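Local coordinates for MYB3 (Trichomonas vaginalis, PDB 3ZQC), which binds promoter DNA through a Myb-type DNA-binding domain and probably acts as a sequence-specific transcription factor for RNA polymerase II, at residues D11-Y16 with P26-F31. Residues are numbered along the deposited sequence; the frame is centred on the assembly and turned at random.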
loop_
_atom_site.group_PDB
_atom_site.type_symbol
_atom_site.label_atom_id
_atom_site.label_comp_id
_atom_site.label_asym_id
_atom_site.label_seq_id
_atom_site.Cartn_x
_atom_site.Cartn_y
_atom_site.Cartn_z
ATOM N N ASP A 11 19.157 0.886 -0.396
ATOM C CA ASP A 11 20.073 2.003 -0.500
ATOM C C ASP A 11 20.326 2.461 -1.934
ATOM O O ASP A 11 20.359 3.668 -2.205
ATOM C CB ASP A 11 21.378 1.654 0.207
ATOM C CG ASP A 11 21.231 1.699 1.718
ATOM O OD1 ASP A 11 20.614 2.688 2.219
ATOM O OD2 ASP A 11 21.726 0.752 2.389
ATOM N N LEU A 12 20.495 1.514 -2.854
ATOM C CA LEU A 12 20.721 1.891 -4.243
ATOM C C LEU A 12 19.527 2.686 -4.740
ATOM O O LEU A 12 19.689 3.698 -5.418
ATOM C CB LEU A 12 20.952 0.658 -5.124
ATOM C CG LEU A 12 22.306 -0.044 -4.913
ATOM C CD1 LEU A 12 23.363 0.999 -4.486
ATOM C CD2 LEU A 12 22.185 -1.133 -3.846
ATOM N N ILE A 13 18.329 2.234 -4.384
ATOM C CA ILE A 13 17.117 2.936 -4.785
ATOM C C ILE A 13 17.198 4.379 -4.286
ATOM O O ILE A 13 17.235 5.322 -5.086
ATOM C CB ILE A 13 15.839 2.297 -4.171
ATOM C CG1 ILE A 13 15.515 0.946 -4.839
ATOM C CG2 ILE A 13 14.664 3.271 -4.317
ATOM C CD1 ILE A 13 14.908 1.052 -6.244
ATOM N N ARG A 14 17.226 4.541 -2.958
ATOM C CA ARG A 14 17.289 5.870 -2.333
ATOM C C ARG A 14 18.319 6.764 -3.019
ATOM O O ARG A 14 18.146 7.980 -3.106
ATOM C CB ARG A 14 17.610 5.757 -0.831
ATOM C CG ARG A 14 16.577 4.987 -0.004
ATOM C CD ARG A 14 16.753 5.252 1.493
ATOM N NE ARG A 14 15.990 4.336 2.354
ATOM C CZ ARG A 14 16.380 3.104 2.700
ATOM N NH1 ARG A 14 17.543 2.614 2.259
ATOM N NH2 ARG A 14 15.608 2.363 3.498
ATOM N N GLU A 15 19.392 6.153 -3.503
ATOM C CA GLU A 15 20.429 6.894 -4.208
ATOM C C GLU A 15 19.865 7.356 -5.556
ATOM O O GLU A 15 19.788 8.560 -5.846
ATOM C CB GLU A 15 21.653 5.992 -4.450
ATOM C CG GLU A 15 22.818 6.642 -5.248
ATOM C CD GLU A 15 23.563 7.730 -4.456
ATOM O OE1 GLU A 15 23.993 7.429 -3.311
ATOM O OE2 GLU A 15 23.716 8.871 -4.981
ATOM N N TYR A 16 19.469 6.377 -6.369
ATOM C CA TYR A 16 18.924 6.643 -7.694
ATOM C C TYR A 16 17.960 7.822 -7.667
ATOM O O TYR A 16 18.171 8.831 -8.348
ATOM C CB TYR A 16 18.202 5.403 -8.252
ATOM C CG TYR A 16 17.653 5.671 -9.631
ATOM C CD1 TYR A 16 18.483 6.159 -10.636
ATOM C CD2 TYR A 16 16.294 5.535 -9.913
ATOM C CE1 TYR A 16 17.979 6.516 -11.875
ATOM C CE2 TYR A 16 15.778 5.893 -11.155
ATOM C CZ TYR A 16 16.627 6.386 -12.127
ATOM O OH TYR A 16 16.131 6.787 -13.345
ATOM N N PRO A 26 13.476 2.791 -16.034
ATOM C CA PRO A 26 14.147 1.713 -16.751
ATOM C C PRO A 26 15.628 1.882 -16.541
ATOM O O PRO A 26 16.341 0.911 -16.252
ATOM C CB PRO A 26 13.758 1.953 -18.206
ATOM C CG PRO A 26 12.501 2.774 -18.113
ATOM C CD PRO A 26 12.808 3.704 -16.972
ATOM N N ARG A 27 16.093 3.124 -16.652
ATOM C CA ARG A 27 17.514 3.318 -16.507
ATOM C C ARG A 27 18.036 3.346 -15.068
ATOM O O ARG A 27 18.987 4.065 -14.729
ATOM C CB ARG A 27 18.010 4.496 -17.393
ATOM C CG ARG A 27 17.969 5.932 -16.882
ATOM C CD ARG A 27 18.585 6.860 -17.980
ATOM N NE ARG A 27 19.941 7.359 -17.682
ATOM C CZ ARG A 27 20.683 8.105 -18.514
ATOM N NH1 ARG A 27 20.220 8.432 -19.725
ATOM N NH2 ARG A 27 21.904 8.519 -18.146
ATOM N N ILE A 28 17.394 2.530 -14.227
ATOM C CA ILE A 28 17.845 2.346 -12.850
ATOM C C ILE A 28 18.505 0.962 -12.872
ATOM O O ILE A 28 18.709 0.329 -11.828
ATOM C CB ILE A 28 16.724 2.310 -11.779
ATOM C CG1 ILE A 28 17.387 2.325 -10.392
ATOM C CG2 ILE A 28 15.877 1.047 -11.922
ATOM C CD1 ILE A 28 16.446 2.249 -9.209
ATOM N N THR A 29 18.792 0.480 -14.083
ATOM C CA THR A 29 19.475 -0.793 -14.255
ATOM C C THR A 29 20.950 -0.458 -14.058
ATOM O O THR A 29 21.801 -1.343 -13.913
ATOM C CB THR A 29 19.249 -1.346 -15.651
ATOM O OG1 THR A 29 17.889 -1.776 -15.760
ATOM C CG2 THR A 29 20.180 -2.514 -15.923
ATOM N N SER A 30 21.218 0.851 -14.046
ATOM C CA SER A 30 22.542 1.416 -13.833
ATOM C C SER A 30 22.973 1.020 -12.427
ATOM O O SER A 30 24.158 0.978 -12.100
ATOM C CB SER A 30 22.480 2.933 -13.945
ATOM O OG SER A 30 21.860 3.315 -15.161
ATOM N N PHE A 31 21.983 0.753 -11.590
ATOM C CA PHE A 31 22.218 0.298 -10.230
ATOM C C PHE A 31 21.417 -0.993 -10.147
ATOM O O PHE A 31 20.516 -1.219 -10.966
ATOM C CB PHE A 31 21.680 1.300 -9.212
ATOM C CG PHE A 31 22.276 2.664 -9.341
ATOM C CD1 PHE A 31 22.025 3.444 -10.467
ATOM C CD2 PHE A 31 23.074 3.182 -8.328
ATOM C CE1 PHE A 31 22.556 4.723 -10.583
ATOM C CE2 PHE A 31 23.607 4.455 -8.432
ATOM C CZ PHE A 31 23.346 5.231 -9.565
#
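Tyr16, Ile28 and Phe31 carry this contact, the ethyl branch of Ile28 lying over one face of the Tyr16 ring. Ile28 CG1 stands 3.7 Å from the centroid of the Tyr16 ring, 28° off the ring normal, which meets the criterion for a CH-pi interaction with an offset toward the rim. The evidence for the offset is that CG1 favours the CG and CD2 atoms of the tyrosine. Beyond it, Ile28 CD1 touches both Tyr16 CD2 (3.4 Å) and Ile13 CD1 (3.5 Å). Ile28 CG1 is anti to its backbone N (chi1 -172°), which directs this branch at the helix.

Phe31 spans the helix turn from Leu12 to Tyr16. Its CB lies 4.2 Å from Leu12 CB, with Leu12 CD1 at the ring edge near its plane; its CE2 meets Glu15 CG at 3.9 Å, and its CE1 lies obliquely 4.3 Å from Tyr16 CD1. The aliphatic part of Glu15 thus borders the ring.

Within 26-31, two side-chain-to-backbone hydrogen bonds tie the loop together: Ser30 OG donates a hydrogen bond to Arg27 O at 3.0 Å, from above the carbonyl plane, and Thr29 OG1 donates one to Pro26 O. Tyr16 OH makes a weak hydrogen bond to Asn24 O.

Pro26 packs on a phosphate of the bound DNA. In this helical Myb repeat, the contact closes the 26-31 loop onto helix 7-20, whose Ile13 also packs against Cys40, Trp44 and Leu48 of helix 37-48.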